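Local coordinates for Hsp70/Hsp90 co-chaperone CNS1 (Saccharomyces cerevisiae, PDB 6HFM), which acts as a co-chaperone of Hsp90 and Hsp70, stimulating the ATPase of the Hsp70 SSA1, and is represented here by its C-terminal wheel domain, at residues Ile35-Pro40 and Ser45-Pro50; Pro56-Phe61 and Glu94-Lys99; Leu119-Ile124 and Asn137-Tyr142. All blocks are in the same frame, centred on the assembly; numbering follows the deposited sequence.

Overall arrangement
From the N terminus, contact 1 comes first: it closes a short loop, four residues lying between Ile35-Pro40 and Ser45-Pro50, as a beta hairpin at one end of the sheet. Strand 47-55 then crosses the molecule to the turn opening contact 2, where the loop residue Phe96 returns after 32 intervening residues that include helix 73-82. Contact 3 closes last, bringing helix 121-126 onto strand 139-145. The three closures follow in series, neither nested nor crossed. Contacts 1 and 2 lie on opposite sides of the chain's centre, about 28 Å apart between centres; contact 3 touches both, since strand 139-145 runs parallel beside strand 47-55.

Contact 1 of 3, residues Ile35-Pro40 and Ser45-Pro50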
loop_
_atom_site.group_PDB
_atom_site.type_symbol
_atom_site.label_atom_id
_atom_site.label_comp_id
_atom_site.label_asym_id
_atom_site.label_seq_id
_atom_site.Cartn_x
_atom_site.Cartn_y
_atom_site.Cartn_z
ATOM N N ILE A 35 -7.408 -11.854 -0.752
ATOM C CA ILE A 35 -5.971 -11.983 -1.019
ATOM C C ILE A 35 -5.784 -13.430 -1.461
ATOM O O ILE A 35 -6.384 -14.334 -0.875
ATOM C CB ILE A 35 -5.094 -11.613 0.217
ATOM C CG1 ILE A 35 -3.594 -11.795 -0.084
ATOM C CG2 ILE A 35 -5.502 -12.403 1.456
ATOM C CD1 ILE A 35 -2.674 -11.168 0.948
ATOM N N ARG A 36 -5.006 -13.649 -2.519
ATOM C CA ARG A 36 -4.866 -14.998 -3.081
ATOM C C ARG A 36 -3.631 -15.153 -3.956
ATOM O O ARG A 36 -3.109 -14.172 -4.485
ATOM C CB ARG A 36 -6.112 -15.361 -3.907
ATOM C CG ARG A 36 -6.244 -14.618 -5.229
ATOM C CD ARG A 36 -7.562 -14.949 -5.917
ATOM N NE ARG A 36 -7.450 -14.841 -7.372
ATOM C CZ ARG A 36 -7.400 -13.698 -8.056
ATOM N NH1 ARG A 36 -7.448 -12.519 -7.437
ATOM N NH2 ARG A 36 -7.297 -13.730 -9.382
ATOM N N LEU A 37 -3.189 -16.401 -4.093
ATOM C CA LEU A 37 -2.253 -16.799 -5.142
ATOM C C LEU A 37 -3.041 -16.994 -6.429
ATOM O O LEU A 37 -4.120 -17.595 -6.408
ATOM C CB LEU A 37 -1.554 -18.108 -4.767
ATOM C CG LEU A 37 -0.601 -18.031 -3.570
ATOM C CD1 LEU A 37 -0.292 -19.423 -3.025
ATOM C CD2 LEU A 37 0.680 -17.305 -3.950
ATOM N N GLU A 38 -2.494 -16.504 -7.541
ATOM C CA GLU A 38 -3.157 -16.620 -8.849
ATOM C C GLU A 38 -3.492 -18.076 -9.167
ATOM O O GLU A 38 -4.588 -18.373 -9.642
ATOM C CB GLU A 38 -2.300 -15.999 -9.952
ATOM C CG GLU A 38 -3.052 -15.779 -11.253
ATOM C CD GLU A 38 -2.345 -14.831 -12.207
ATOM O OE1 GLU A 38 -3.042 -14.268 -13.082
ATOM O OE2 GLU A 38 -1.106 -14.649 -12.101
ATOM N N ASP A 39 -2.551 -18.976 -8.873
ATOM C CA ASP A 39 -2.784 -20.420 -8.922
ATOM C C ASP A 39 -2.764 -20.909 -7.476
ATOM O O ASP A 39 -1.694 -20.965 -6.875
ATOM C CB ASP A 39 -1.696 -21.113 -9.747
ATOM C CG ASP A 39 -1.789 -20.797 -11.231
ATOM O OD1 ASP A 39 -0.900 -21.243 -11.989
ATOM O OD2 ASP A 39 -2.748 -20.107 -11.651
ATOM N N PRO A 40 -3.938 -21.251 -6.902
ATOM C CA PRO A 40 -4.005 -21.473 -5.441
ATOM C C PRO A 40 -3.102 -22.570 -4.862
ATOM O O PRO A 40 -2.765 -22.505 -3.681
ATOM C CB PRO A 40 -5.475 -21.837 -5.205
ATOM C CG PRO A 40 -6.206 -21.299 -6.369
ATOM C CD PRO A 40 -5.267 -21.386 -7.527
ATOM N N SER A 45 3.305 -18.750 -7.955
ATOM C CA SER A 45 2.417 -17.912 -8.757
ATOM C C SER A 45 2.272 -16.550 -8.089
ATOM O O SER A 45 2.663 -16.364 -6.931
ATOM C CB SER A 45 1.058 -18.586 -8.980
ATOM O OG SER A 45 0.299 -18.706 -7.796
ATOM N N GLN A 46 1.734 -15.589 -8.830
ATOM C CA GLN A 46 1.672 -14.212 -8.343
ATOM C C GLN A 46 0.674 -14.075 -7.198
ATOM O O GLN A 46 -0.488 -14.451 -7.330
ATOM C CB GLN A 46 1.311 -13.245 -9.470
ATOM C CG GLN A 46 2.363 -13.180 -10.562
ATOM C CD GLN A 46 1.919 -12.378 -11.770
ATOM O OE1 GLN A 46 1.314 -11.310 -11.640
ATOM N NE2 GLN A 46 2.231 -12.888 -12.962
ATOM N N LEU A 47 1.160 -13.573 -6.067
ATOM C CA LEU A 47 0.309 -13.142 -4.964
ATOM C C LEU A 47 -0.403 -11.849 -5.357
ATOM O O LEU A 47 0.225 -10.910 -5.848
ATOM C CB LEU A 47 1.143 -12.934 -3.703
ATOM C CG LEU A 47 0.397 -12.598 -2.409
ATOM C CD1 LEU A 47 -0.579 -13.692 -2.004
ATOM C CD2 LEU A 47 1.386 -12.327 -1.283
ATOM N N ILE A 48 -1.716 -11.818 -5.139
ATOM C CA ILE A 48 -2.571 -10.698 -5.535
ATOM C C ILE A 48 -3.272 -10.178 -4.277
ATOM O O ILE A 48 -3.925 -10.954 -3.574
ATOM C CB ILE A 48 -3.616 -11.149 -6.573
ATOM C CG1 ILE A 48 -2.925 -11.651 -7.848
ATOM C CG2 ILE A 48 -4.557 -10.008 -6.934
ATOM C CD1 ILE A 48 -3.802 -12.504 -8.740
ATOM N N TYR A 49 -3.140 -8.877 -4.008
ATOM C CA TYR A 49 -3.782 -8.245 -2.843
ATOM C C TYR A 49 -4.447 -6.923 -3.232
ATOM O O TYR A 49 -4.073 -6.320 -4.237
ATOM C CB TYR A 49 -2.802 -8.032 -1.672
ATOM C CG TYR A 49 -1.318 -7.946 -2.007
ATOM C CD1 TYR A 49 -0.830 -6.983 -2.880
ATOM C CD2 TYR A 49 -0.392 -8.814 -1.404
ATOM C CE1 TYR A 49 0.523 -6.902 -3.182
ATOM C CE2 TYR A 49 0.962 -8.732 -1.693
ATOM C CZ TYR A 49 1.416 -7.776 -2.583
ATOM O OH TYR A 49 2.761 -7.684 -2.868
ATOM N N PRO A 50 -5.431 -6.466 -2.433
ATOM C CA PRO A 50 -6.014 -5.158 -2.692
ATOM C C PRO A 50 -5.058 -4.034 -2.296
ATOM O O PRO A 50 -4.072 -4.269 -1.589
ATOM C CB PRO A 50 -7.267 -5.140 -1.793
ATOM C CG PRO A 50 -7.344 -6.483 -1.142
ATOM C CD PRO A 50 -5.959 -7.034 -1.186
HETATM O O HOH W 1 0.943 -16.453 -11.580
#
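Arg36 and Ile48 form the hydrogen-bonded pair of an antiparallel beta hairpin, strand 36-37 against the start of strand 47-55, whose segments run 163° apart. Arg36 N gives a bond to Ile48 O (3.1 Å), and Ile48 N returns one to Arg36 O (2.8 Å). Leu37 and Leu47 follow as a non-hydrogen-bonded pair, CA to CA 4.5 Å, and Glu38 N donates to Gln46 O beyond them. On the face of Leu37 and Leu47, Leu47 CD1 sits 4.0 Å from Ile35 CG1, while Ile35 CD1 meets the edge of the Tyr49 ring; Met13 and Leu9 of helix 4-15 cover this side. On the other face Arg36 and Ile48 lie alongside each other, with Ile48 CD1 3.5 Å above the guanidinium plane and off toward its rim, while Arg36 NH1 is salt-bridged to Glu66. Toward the connecting loop, Ser45 OG, set by chi1 68° between its own backbone N and carbonyl carbon, accepts from Asp39 N at 3.1 Å and is also bonded to Asp42 O. Were this serine replaced by an alanine, Asp39 N and Asp42 O would probably lose their shared partner and the turn be less firmly fixed. The Glu38 and Gln46 side chains run side by side, the Gln46 amide bonding Ser68 through OE1, and one water donates to Glu38 OE2 at 2.8 Å and accepts from the backbone N of Gln46.

Contact 2 of 3, residues Pro56-Phe61 and Glu94-Lys99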
loop_
_atom_site.group_PDB
_atom_site.type_symbol
_atom_site.label_atom_id
_atom_site.label_comp_id
_atom_site.label_asym_id
_atom_site.label_seq_id
_atom_site.Cartn_x
_atom_site.Cartn_y
_atom_site.Cartn_z
ATOM N N PRO A 56 -3.543 12.188 1.101
ATOM C CA PRO A 56 -3.876 12.930 2.332
ATOM C C PRO A 56 -3.996 14.450 2.165
ATOM O O PRO A 56 -4.826 15.069 2.845
ATOM C CB PRO A 56 -2.739 12.558 3.298
ATOM C CG PRO A 56 -1.642 12.020 2.440
ATOM C CD PRO A 56 -2.310 11.395 1.257
ATOM N N THR A 57 -3.214 15.039 1.258
ATOM C CA THR A 57 -3.284 16.491 1.011
ATOM C C THR A 57 -4.525 16.913 0.199
ATOM O O THR A 57 -4.818 18.110 0.109
ATOM C CB THR A 57 -2.001 17.045 0.337
ATOM O OG1 THR A 57 -1.863 16.525 -0.994
ATOM C CG2 THR A 57 -0.759 16.699 1.156
ATOM N N GLN A 58 -5.240 15.946 -0.386
ATOM C CA GLN A 58 -6.488 16.195 -1.121
ATOM C C GLN A 58 -7.755 15.649 -0.434
ATOM O O GLN A 58 -8.855 15.802 -0.980
ATOM C CB GLN A 58 -6.375 15.595 -2.527
ATOM C CG GLN A 58 -5.382 16.305 -3.434
ATOM C CD GLN A 58 -5.894 17.648 -3.934
ATOM O OE1 GLN A 58 -7.062 17.785 -4.294
ATOM N NE2 GLN A 58 -5.015 18.644 -3.964
ATOM N N ASP A 59 -7.612 15.037 0.746
ATOM C CA ASP A 59 -8.720 14.358 1.450
ATOM C C ASP A 59 -9.487 13.402 0.528
ATOM O O ASP A 59 -10.708 13.487 0.373
ATOM C CB ASP A 59 -9.670 15.376 2.107
ATOM C CG ASP A 59 -10.644 14.737 3.109
ATOM O OD1 ASP A 59 -11.653 15.343 3.400
ATOM O OD2 ASP A 59 -10.376 13.598 3.575
ATOM N N GLU A 60 -8.740 12.502 -0.089
ATOM C CA GLU A 60 -9.298 11.557 -1.046
ATOM C C GLU A 60 -8.518 10.265 -0.957
ATOM O O GLU A 60 -7.390 10.255 -0.464
ATOM C CB GLU A 60 -9.204 12.144 -2.460
ATOM C CG GLU A 60 -9.902 11.358 -3.561
ATOM C CD GLU A 60 -11.389 11.198 -3.313
ATOM O OE1 GLU A 60 -12.157 12.074 -3.761
ATOM O OE2 GLU A 60 -11.781 10.214 -2.644
ATOM N N PHE A 61 -9.136 9.179 -1.412
ATOM C CA PHE A 61 -8.432 7.911 -1.588
ATOM C C PHE A 61 -9.065 7.077 -2.696
ATOM O O PHE A 61 -10.232 7.276 -3.048
ATOM C CB PHE A 61 -8.326 7.123 -0.260
ATOM C CG PHE A 61 -9.602 6.450 0.181
ATOM C CD1 PHE A 61 -9.766 5.072 0.034
ATOM C CD2 PHE A 61 -10.619 7.181 0.786
ATOM C CE1 PHE A 61 -10.932 4.441 0.457
ATOM C CE2 PHE A 61 -11.789 6.555 1.211
ATOM C CZ PHE A 61 -11.944 5.185 1.048
ATOM N N GLU A 94 -2.630 20.292 -9.398
ATOM C CA GLU A 94 -1.739 20.280 -10.568
ATOM C C GLU A 94 -0.445 19.467 -10.412
ATOM O O GLU A 94 0.161 19.085 -11.414
ATOM C CB GLU A 94 -1.393 21.720 -11.013
ATOM C CG GLU A 94 -0.565 22.558 -10.028
ATOM C CD GLU A 94 -1.378 23.235 -8.929
ATOM O OE1 GLU A 94 -2.590 22.951 -8.792
ATOM O OE2 GLU A 94 -0.797 24.053 -8.182
ATOM N N ASN A 95 -0.020 19.210 -9.173
ATOM C CA ASN A 95 1.214 18.453 -8.917
ATOM C C ASN A 95 1.018 16.937 -8.782
ATOM O O ASN A 95 1.966 16.234 -8.428
ATOM C CB ASN A 95 1.924 19.013 -7.678
ATOM C CG ASN A 95 2.307 20.479 -7.832
ATOM O OD1 ASN A 95 2.108 21.280 -6.920
ATOM N ND2 ASN A 95 2.856 20.834 -8.987
ATOM N N PHE A 96 -0.181 16.429 -9.076
ATOM C CA PHE A 96 -0.426 14.981 -9.081
ATOM C C PHE A 96 -0.166 14.380 -10.466
ATOM O O PHE A 96 -1.092 14.049 -11.207
ATOM C CB PHE A 96 -1.832 14.659 -8.561
ATOM C CG PHE A 96 -1.979 14.859 -7.075
ATOM C CD1 PHE A 96 -1.864 13.779 -6.200
ATOM C CD2 PHE A 96 -2.205 16.123 -6.544
ATOM C CE1 PHE A 96 -1.985 13.960 -4.827
ATOM C CE2 PHE A 96 -2.322 16.309 -5.174
ATOM C CZ PHE A 96 -2.218 15.225 -4.314
ATOM N N THR A 97 1.119 14.267 -10.798
ATOM C CA THR A 97 1.587 13.583 -12.007
ATOM C C THR A 97 2.577 12.503 -11.565
ATOM O O THR A 97 3.089 12.568 -10.447
ATOM C CB THR A 97 2.288 14.544 -12.993
ATOM O OG1 THR A 97 3.579 14.910 -12.490
ATOM C CG2 THR A 97 1.451 15.799 -13.223
ATOM N N PRO A 98 2.857 11.513 -12.430
ATOM C CA PRO A 98 3.777 10.433 -12.043
ATOM C C PRO A 98 5.175 10.866 -11.576
ATOM O O PRO A 98 5.710 10.270 -10.642
ATOM C CB PRO A 98 3.870 9.591 -13.316
ATOM C CG PRO A 98 2.552 9.782 -13.968
ATOM C CD PRO A 98 2.199 11.220 -13.718
ATOM N N LYS A 99 5.753 11.885 -12.215
ATOM C CA LYS A 99 7.068 12.408 -11.820
ATOM C C LYS A 99 6.995 13.238 -10.537
ATOM O O LYS A 99 7.850 13.099 -9.663
ATOM C CB LYS A 99 7.682 13.261 -12.944
ATOM C CG LYS A 99 9.047 13.883 -12.644
ATOM C CD LYS A 99 10.080 12.850 -12.222
ATOM C CE LYS A 99 11.495 13.400 -12.275
ATOM N NZ LYS A 99 12.496 12.319 -12.062
#
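Phe96 meets Thr57 and Gln58 through the far end of its ring, and van der Waals contact makes up the whole of the exchange, with 104 Å² buried in total. Gln58 CG lies 3.5 Å from Phe96 CZ, approaching obliquely. The glutamine chain bends at its second torsion (chi2 -74°), which brings NE2 to 3.8 Å from Phe96 CE2; the amide and ring planes stand 81° apart. Thr57 OG1 comes in at the ring edge, near its plane, 3.6 Å from Phe96 CZ. Hydrogen bonding is directed to other partners: Gln58 OE1 accepts from Lys90 N, and NE2 is also bonded beyond these segments. Aromatic and apolar neighbours complete the surroundings of Phe96, whose ring stacks with Phe88 and touches Tyr55 and Pro145. In the backbone, Phe96 is the centre of an inverse gamma turn, while Asp59 and Glu60 both face Tyr55 in a G1 beta bulge at the turn between strands 47-55 and 60-68. Between the two segments Phe96 makes the whole connection, and Lys90 and Phe88 of its loop add to it. With both amide ends of Gln58 hydrogen-bonded outside the segments, its CG meets the ring and burial costs no polar bond.

Contact 3 of 3, residues Leu119-Ile124 and Asn137-Tyr142; sequences LTFHDI and NALKIY
Leu139 sets one methyl squarely over the ring of Phe121, a CH-pi contact in which CD1 stands 3.9 Å from the ring centroid and only 9° off the ring normal. Its second methyl, CD2, reaches outward from that centre to Phe121 CD1 at 3.8 Å, so both branches of the leucine bear on the same aromatic group. With CG anti to the carbonyl carbon (chi1 -66°), the fork points at the helix, and the CA-CA separation of 8.7 Å between Phe121 and Leu139 is bridged wholly by side chains. Ile141, two residues along the strand, crosses the phenylalanine at about a right angle; its CG2 lies obliquely to the ring, 4.2 Å from Phe121 CE1. The ring therefore spans two strand residues that present their side chains on one face of the sheet. Tyr49, Val73 and Leu76 also pack on Phe121, and Val103 and Met105 of strand 101-106 extend the apolar surroundings of Ile141. At the start of the helix, Thr120 takes the N-cap position: its OG1 accepts from Asp123 N at 3.1 Å, in a bond with an angle of 157° at the hydrogen. Next to it His122 ND1 donates to Asp123 OD1, which lies close to the imidazole plane. With all three touching residues buried and the centre of the contact only about 5 Å from that of the chain, this is helix-on-sheet packing in the hydrophobic core of the Cns1/TTC4 wheel domain, joining helix 121-126 to strand 139-145 of its mixed beta sheet.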
loop_
_atom_site.group_PDB
_atom_site.type_symbol
_atom_site.label_atom_id
_atom_site.label_comp_id
_atom_site.label_asym_id
_atom_site.label_seq_id
_atom_site.Cartn_x
_atom_site.Cartn_y
_atom_site.Cartn_z
ATOM N N LEU A 119 10.812 -0.254 -7.682
ATOM C CA LEU A 119 10.704 -1.488 -6.902
ATOM C C LEU A 119 9.342 -2.148 -7.094
ATOM O O LEU A 119 8.333 -1.459 -7.258
ATOM C CB LEU A 119 10.925 -1.208 -5.412
ATOM C CG LEU A 119 12.288 -0.645 -4.990
ATOM C CD1 LEU A 119 12.252 -0.253 -3.521
ATOM C CD2 LEU A 119 13.410 -1.638 -5.247
ATOM N N THR A 120 9.323 -3.481 -7.068
ATOM C CA THR A 120 8.079 -4.244 -7.014
ATOM C C THR A 120 7.564 -4.306 -5.576
ATOM O O THR A 120 8.334 -4.203 -4.614
ATOM C CB THR A 120 8.255 -5.685 -7.511
ATOM O OG1 THR A 120 9.176 -6.376 -6.659
ATOM C CG2 THR A 120 8.749 -5.712 -8.963
ATOM N N PHE A 121 6.255 -4.486 -5.425
ATOM C CA PHE A 121 5.691 -4.659 -4.090
ATOM C C PHE A 121 6.213 -5.934 -3.422
ATOM O O PHE A 121 6.442 -5.934 -2.211
ATOM C CB PHE A 121 4.167 -4.565 -4.119
ATOM C CG PHE A 121 3.679 -3.167 -4.382
ATOM C CD1 PHE A 121 3.805 -2.181 -3.398
ATOM C CD2 PHE A 121 3.139 -2.814 -5.614
ATOM C CE1 PHE A 121 3.388 -0.878 -3.639
ATOM C CE2 PHE A 121 2.713 -1.509 -5.854
ATOM C CZ PHE A 121 2.847 -0.542 -4.868
ATOM N N HIS A 122 6.452 -6.987 -4.205
ATOM C CA HIS A 122 7.106 -8.200 -3.689
ATOM C C HIS A 122 8.409 -7.853 -2.970
ATOM O O HIS A 122 8.639 -8.296 -1.845
ATOM C CB HIS A 122 7.402 -9.209 -4.821
ATOM C CG HIS A 122 8.230 -10.384 -4.387
ATOM N ND1 HIS A 122 9.603 -10.411 -4.509
ATOM C CD2 HIS A 122 7.880 -11.563 -3.821
ATOM C CE1 HIS A 122 10.063 -11.560 -4.043
ATOM N NE2 HIS A 122 9.039 -12.277 -3.618
ATOM N N ASP A 123 9.264 -7.076 -3.632
ATOM C CA ASP A 123 10.571 -6.735 -3.062
ATOM C C ASP A 123 10.469 -5.838 -1.827
ATOM O O ASP A 123 11.213 -6.032 -0.869
ATOM C CB ASP A 123 11.492 -6.127 -4.129
ATOM C CG ASP A 123 11.989 -7.167 -5.147
ATOM O OD1 ASP A 123 11.706 -8.379 -4.994
ATOM O OD2 ASP A 123 12.689 -6.774 -6.098
ATOM N N ILE A 124 9.532 -4.885 -1.835
ATOM C CA ILE A 124 9.307 -4.018 -0.665
ATOM C C ILE A 124 8.841 -4.816 0.557
ATOM O O ILE A 124 9.354 -4.623 1.657
ATOM C CB ILE A 124 8.308 -2.881 -0.989
ATOM C CG1 ILE A 124 8.946 -1.905 -1.981
ATOM C CG2 ILE A 124 7.868 -2.136 0.277
ATOM C CD1 ILE A 124 7.964 -0.968 -2.649
ATOM N N ASN A 137 -4.263 -7.329 5.352
ATOM C CA ASN A 137 -3.971 -8.111 4.140
ATOM C C ASN A 137 -4.150 -7.324 2.842
ATOM O O ASN A 137 -4.535 -7.877 1.812
ATOM C CB ASN A 137 -4.766 -9.440 4.127
ATOM C CG ASN A 137 -4.072 -10.557 4.894
ATOM O OD1 ASN A 137 -2.844 -10.583 5.040
ATOM N ND2 ASN A 137 -4.865 -11.503 5.370
ATOM N N ALA A 138 -3.830 -6.033 2.899
ATOM C CA ALA A 138 -3.899 -5.142 1.743
ATOM C C ALA A 138 -2.765 -4.122 1.774
ATOM O O ALA A 138 -2.254 -3.761 2.842
ATOM C CB ALA A 138 -5.245 -4.434 1.696
ATOM N N LEU A 139 -2.355 -3.662 0.595
ATOM C CA LEU A 139 -1.407 -2.557 0.495
ATOM C C LEU A 139 -2.061 -1.273 0.994
ATOM O O LEU A 139 -3.268 -1.087 0.848
ATOM C CB LEU A 139 -0.949 -2.348 -0.955
ATOM C CG LEU A 139 -0.127 -3.465 -1.587
ATOM C CD1 LEU A 139 -0.021 -3.252 -3.091
ATOM C CD2 LEU A 139 1.247 -3.561 -0.928
ATOM N N LYS A 140 -1.256 -0.414 1.604
ATOM C CA LYS A 140 -1.655 0.957 1.922
ATOM C C LYS A 140 -0.498 1.868 1.516
ATOM O O LYS A 140 0.614 1.722 2.022
ATOM C CB LYS A 140 -1.978 1.106 3.412
ATOM C CG LYS A 140 -2.388 2.515 3.834
ATOM C CD LYS A 140 -3.020 2.556 5.224
ATOM C CE LYS A 140 -2.093 2.080 6.341
ATOM N NZ LYS A 140 -0.844 2.872 6.561
ATOM N N ILE A 141 -0.758 2.773 0.577
ATOM C CA ILE A 141 0.262 3.713 0.092
ATOM C C ILE A 141 -0.286 5.134 0.189
ATOM O O ILE A 141 -1.507 5.346 0.148
ATOM C CB ILE A 141 0.768 3.372 -1.345
ATOM C CG1 ILE A 141 -0.269 3.672 -2.427
ATOM C CG2 ILE A 141 1.203 1.913 -1.420
ATOM C CD1 ILE A 141 0.297 3.632 -3.834
ATOM N N TYR A 142 0.632 6.086 0.333
ATOM C CA TYR A 142 0.312 7.509 0.389
ATOM C C TYR A 142 0.983 8.189 -0.792
ATOM O O TYR A 142 2.202 8.121 -0.936
ATOM C CB TYR A 142 0.803 8.126 1.712
ATOM C CG TYR A 142 0.222 7.459 2.945
ATOM C CD1 TYR A 142 -0.955 7.923 3.528
ATOM C CD2 TYR A 142 0.832 6.332 3.504
ATOM C CE1 TYR A 142 -1.505 7.299 4.647
ATOM C CE2 TYR A 142 0.299 5.706 4.623
ATOM C CZ TYR A 142 -0.871 6.184 5.188
ATOM O OH TYR A 142 -1.393 5.546 6.290
#